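Local coordinates for penicillin-binding protein activator LpoA (Escherichia coli, PDB 6DR3) that regulates peptidoglycan synthesis from the outer membrane, being essential for the function of PBP1a and stimulating its transpeptidase activity in vitro, at residues Y9-L22 / N35-K49. Sequence-based numbering, arbitrary orientation.
Sequences YMQGTAQADSAFYL and NWQLLAIRALVKEGK
Y21 fits as a knob into the hole formed by W36, L39, A40 and A43, and its atoms can be followed outward. CB lies against the backbone N and CB of A40. Beyond it, CG stands anti to the carbonyl carbon (chi1 -65°), which lays the ring across helix 35-47: L39 CB sits over one face, 3.7 Å from the ring centroid and 9° off the normal, a CH-pi contact. On one edge CD1 meets W36 CZ3 at 3.6 Å, rim to rim; on the other, CD2 nears A43 CB. CD2 also comes close to L39 O. At the tip, OH accepts from A16 N (3.1 Å), tying the ring to the extended linker. Helices 18-25 and 30-47 pair as an antiparallel helical hairpin, the axes of 18-22 and 35-47 approaching to 8.3 Å at 163°, consistent with the TPR-like motifs of this amino-terminal domain. Where helix 18-25 starts, the E47 carboxylate receives two bonds on syn sides: S18 N reaches OE2 (2.8 Å) and S18 OG reaches OE1 (2.5 Å). The D17 side chain caps the same helix start through F20 N. Beside helix 7-11, R42 NH2 donates to M10 O (3.0 Å) in a nearly straight bond, the acceptor in the guanidinium plane, while L39 CD2 lies over one guanidinium face. The M10 chain, bent at chi2 and chi3, brings CE to 3.5 Å from N35 CB.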
# COMPACT_ATOMS: atom_id res chain seq x y z
N TYR A 9 15.34 -7.90 -7.11
CA TYR A 9 15.08 -6.51 -6.76
C TYR A 9 13.93 -5.96 -7.59
O TYR A 9 13.01 -5.32 -7.05
CB TYR A 9 16.34 -5.67 -6.96
CG TYR A 9 17.61 -6.34 -6.47
CD1 TYR A 9 17.91 -6.41 -5.12
CD2 TYR A 9 18.49 -6.92 -7.37
CE1 TYR A 9 19.07 -7.03 -4.67
CE2 TYR A 9 19.65 -7.54 -6.94
CZ TYR A 9 19.93 -7.59 -5.59
OH TYR A 9 21.08 -8.21 -5.17
N MET A 10 13.96 -6.20 -8.90
CA MET A 10 12.87 -5.75 -9.76
C MET A 10 11.53 -6.30 -9.29
O MET A 10 10.53 -5.57 -9.23
CB MET A 10 13.14 -6.18 -11.21
CG MET A 10 12.20 -5.55 -12.23
SD MET A 10 12.44 -3.77 -12.38
CE MET A 10 14.03 -3.70 -13.18
N GLN A 11 11.49 -7.59 -8.93
CA GLN A 11 10.26 -8.22 -8.47
C GLN A 11 9.93 -7.89 -7.02
O GLN A 11 8.83 -8.23 -6.57
CB GLN A 11 10.36 -9.74 -8.63
CG GLN A 11 10.31 -10.21 -10.08
CD GLN A 11 10.47 -11.71 -10.20
OE1 GLN A 11 10.85 -12.39 -9.24
NE2 GLN A 11 10.16 -12.25 -11.38
N GLY A 12 10.83 -7.25 -6.29
CA GLY A 12 10.57 -6.90 -4.91
C GLY A 12 10.80 -8.02 -3.91
O GLY A 12 10.42 -7.87 -2.75
N THR A 13 11.41 -9.12 -4.34
CA THR A 13 11.77 -10.20 -3.42
C THR A 13 13.11 -9.94 -2.73
O THR A 13 13.51 -10.73 -1.87
CB THR A 13 11.83 -11.53 -4.18
OG1 THR A 13 12.68 -11.40 -5.32
CG2 THR A 13 10.43 -11.93 -4.64
N ALA A 14 13.79 -8.86 -3.11
CA ALA A 14 14.99 -8.39 -2.42
C ALA A 14 15.00 -6.88 -2.54
O ALA A 14 14.40 -6.30 -3.45
CB ALA A 14 16.26 -9.00 -3.01
N GLN A 15 15.68 -6.22 -1.60
CA GLN A 15 15.77 -4.77 -1.59
C GLN A 15 17.22 -4.34 -1.38
O GLN A 15 17.99 -4.98 -0.67
CB GLN A 15 14.90 -4.14 -0.49
CG GLN A 15 13.49 -3.75 -0.94
CD GLN A 15 12.51 -4.91 -0.89
OE1 GLN A 15 12.74 -5.91 -0.20
NE2 GLN A 15 11.41 -4.79 -1.62
N ALA A 16 17.57 -3.23 -2.03
CA ALA A 16 18.84 -2.55 -1.83
C ALA A 16 18.60 -1.05 -1.95
O ALA A 16 17.52 -0.61 -2.35
CB ALA A 16 19.91 -3.02 -2.83
N ASP A 17 19.60 -0.26 -1.60
CA ASP A 17 19.46 1.19 -1.67
C ASP A 17 19.94 1.71 -3.02
O ASP A 17 20.49 0.98 -3.85
CB ASP A 17 20.22 1.86 -0.52
CG ASP A 17 21.71 1.57 -0.54
OD1 ASP A 17 22.22 1.12 -1.59
OD2 ASP A 17 22.36 1.79 0.50
N SER A 18 19.72 3.01 -3.24
CA SER A 18 20.03 3.61 -4.54
C SER A 18 21.52 3.53 -4.85
O SER A 18 21.91 3.35 -6.01
CB SER A 18 19.54 5.05 -4.58
OG SER A 18 20.15 5.82 -3.55
N ALA A 19 22.36 3.66 -3.82
CA ALA A 19 23.80 3.59 -4.05
C ALA A 19 24.19 2.26 -4.69
O ALA A 19 25.00 2.22 -5.62
CB ALA A 19 24.55 3.78 -2.73
N PHE A 20 23.61 1.16 -4.21
CA PHE A 20 23.87 -0.15 -4.80
C PHE A 20 23.40 -0.20 -6.25
O PHE A 20 24.15 -0.59 -7.15
CB PHE A 20 23.19 -1.23 -3.96
CG PHE A 20 23.38 -2.63 -4.49
CD1 PHE A 20 24.55 -3.33 -4.23
CD2 PHE A 20 22.39 -3.24 -5.24
CE1 PHE A 20 24.72 -4.61 -4.71
CE2 PHE A 20 22.56 -4.52 -5.72
CZ PHE A 20 23.73 -5.21 -5.45
N TYR A 21 22.14 0.19 -6.49
CA TYR A 21 21.60 0.14 -7.84
C TYR A 21 22.39 1.02 -8.80
O TYR A 21 22.65 0.62 -9.94
CB TYR A 21 20.13 0.57 -7.83
CG TYR A 21 19.21 -0.36 -7.05
CD1 TYR A 21 19.40 -1.73 -7.05
CD2 TYR A 21 18.14 0.15 -6.33
CE1 TYR A 21 18.56 -2.57 -6.35
CE2 TYR A 21 17.29 -0.68 -5.62
CZ TYR A 21 17.50 -2.04 -5.63
OH TYR A 21 16.65 -2.86 -4.93
N LEU A 22 22.78 2.21 -8.36
CA LEU A 22 23.55 3.10 -9.22
C LEU A 22 24.92 2.51 -9.52
O LEU A 22 25.43 2.65 -10.64
CB LEU A 22 23.69 4.48 -8.56
CG LEU A 22 22.39 5.28 -8.44
CD1 LEU A 22 22.59 6.50 -7.54
CD2 LEU A 22 21.89 5.71 -9.81
N ASN A 35 17.33 -1.96 -16.41
CA ASN A 35 16.70 -2.52 -15.22
C ASN A 35 17.29 -1.93 -13.95
O ASN A 35 16.56 -1.52 -13.04
CB ASN A 35 16.84 -4.05 -15.23
CG ASN A 35 16.02 -4.70 -16.33
OD1 ASN A 35 15.01 -4.16 -16.77
ND2 ASN A 35 16.46 -5.87 -16.77
N TRP A 36 18.63 -1.86 -13.87
CA TRP A 36 19.26 -1.21 -12.73
C TRP A 36 18.84 0.25 -12.63
O TRP A 36 18.61 0.77 -11.53
CB TRP A 36 20.78 -1.31 -12.83
CG TRP A 36 21.35 -2.68 -12.57
CD1 TRP A 36 22.15 -3.41 -13.40
CD2 TRP A 36 21.17 -3.48 -11.39
NE1 TRP A 36 22.48 -4.61 -12.82
CE2 TRP A 36 21.89 -4.68 -11.58
CE3 TRP A 36 20.47 -3.30 -10.19
CZ2 TRP A 36 21.93 -5.69 -10.63
CZ3 TRP A 36 20.51 -4.31 -9.24
CH2 TRP A 36 21.23 -5.49 -9.46
N GLN A 37 18.72 0.92 -13.78
CA GLN A 37 18.31 2.32 -13.78
C GLN A 37 16.90 2.48 -13.23
O GLN A 37 16.63 3.38 -12.42
CB GLN A 37 18.41 2.89 -15.19
CG GLN A 37 18.09 4.37 -15.29
CD GLN A 37 18.37 4.93 -16.67
OE1 GLN A 37 18.90 4.23 -17.54
NE2 GLN A 37 18.01 6.18 -16.89
N LEU A 38 15.97 1.61 -13.65
CA LEU A 38 14.62 1.66 -13.11
C LEU A 38 14.62 1.43 -11.61
O LEU A 38 13.83 2.05 -10.88
CB LEU A 38 13.75 0.61 -13.80
CG LEU A 38 13.37 0.90 -15.26
CD1 LEU A 38 12.82 -0.36 -15.91
CD2 LEU A 38 12.36 2.03 -15.34
N LEU A 39 15.49 0.55 -11.12
CA LEU A 39 15.56 0.29 -9.69
C LEU A 39 16.15 1.47 -8.94
O LEU A 39 15.68 1.81 -7.84
CB LEU A 39 16.37 -0.98 -9.43
CG LEU A 39 15.62 -2.28 -9.71
CD1 LEU A 39 16.58 -3.43 -9.97
CD2 LEU A 39 14.70 -2.61 -8.54
N ALA A 40 17.17 2.11 -9.51
CA ALA A 40 17.73 3.31 -8.89
C ALA A 40 16.66 4.39 -8.73
O ALA A 40 16.58 5.03 -7.67
CB ALA A 40 18.89 3.84 -9.73
N ILE A 41 15.84 4.59 -9.76
CA ILE A 41 14.74 5.56 -9.66
C ILE A 41 13.82 5.19 -8.50
O ILE A 41 13.45 6.04 -7.69
CB ILE A 41 13.97 5.62 -10.99
CG1 ILE A 41 14.90 6.07 -12.12
CG2 ILE A 41 12.78 6.57 -10.89
CD1 ILE A 41 14.36 5.79 -13.51
N ARG A 42 13.45 3.91 -8.41
CA ARG A 42 12.56 3.47 -7.34
C ARG A 42 13.16 3.76 -5.98
O ARG A 42 12.46 4.25 -5.07
CB ARG A 42 12.28 1.97 -7.50
CG ARG A 42 11.16 1.44 -6.61
CD ARG A 42 11.21 -0.08 -6.50
NE ARG A 42 11.12 -0.74 -7.80
CZ ARG A 42 10.99 -2.06 -7.97
NH1 ARG A 42 10.93 -2.86 -6.92
NH2 ARG A 42 10.92 -2.57 -9.19
N ALA A 43 14.45 3.48 -5.80
CA ALA A 43 15.09 3.70 -4.51
C ALA A 43 15.27 5.18 -4.22
O ALA A 43 15.07 5.63 -3.09
CB ALA A 43 16.44 2.97 -4.46
N LEU A 44 15.66 5.96 -5.24
CA LEU A 44 15.82 7.40 -5.04
C LEU A 44 14.53 8.04 -4.54
O LEU A 44 14.55 8.88 -3.64
CB LEU A 44 16.28 8.07 -6.34
CG LEU A 44 17.72 7.77 -6.78
CD1 LEU A 44 17.95 8.24 -8.21
CD2 LEU A 44 18.72 8.42 -5.84
N VAL A 45 13.39 7.66 -5.13
CA VAL A 45 12.10 8.17 -4.67
C VAL A 45 11.89 7.80 -3.21
O VAL A 45 11.54 8.64 -2.37
CB VAL A 45 10.96 7.65 -5.56
CG1 VAL A 45 9.60 8.02 -4.98
CG2 VAL A 45 11.10 8.20 -6.97
N LYS A 46 12.09 6.52 -2.88
CA LYS A 46 11.87 6.06 -1.51
C LYS A 46 12.76 6.81 -0.52
O LYS A 46 12.35 7.05 0.62
CB LYS A 46 12.13 4.56 -1.42
CG LYS A 46 11.69 3.93 -0.10
CD LYS A 46 11.89 2.42 -0.12
CE LYS A 46 11.27 1.76 1.10
NZ LYS A 46 11.40 0.28 1.06
N GLU A 47 13.97 7.17 -0.93
CA GLU A 47 14.93 7.80 -0.03
C GLU A 47 14.73 9.30 0.09
O GLU A 47 15.40 9.94 0.90
CB GLU A 47 16.35 7.49 -0.51
CG GLU A 47 16.71 6.02 -0.38
CD GLU A 47 17.96 5.64 -1.15
OE1 GLU A 47 18.72 6.55 -1.57
OE2 GLU A 47 18.19 4.43 -1.34
N GLY A 48 13.82 9.89 -0.69
CA GLY A 48 13.59 11.32 -0.66
C GLY A 48 14.46 12.12 -1.61
O GLY A 48 14.47 13.35 -1.51
N LYS A 49 15.18 11.46 -2.51
CA LYS A 49 16.04 12.14 -3.48
C LYS A 49 15.24 12.37 -4.77
O LYS A 49 15.49 11.78 -5.82
CB LYS A 49 17.29 11.31 -3.74
CG LYS A 49 18.27 11.28 -2.58
CD LYS A 49 18.93 9.91 -2.45
CE LYS A 49 20.35 10.03 -1.93
NZ LYS A 49 20.45 10.84 -0.70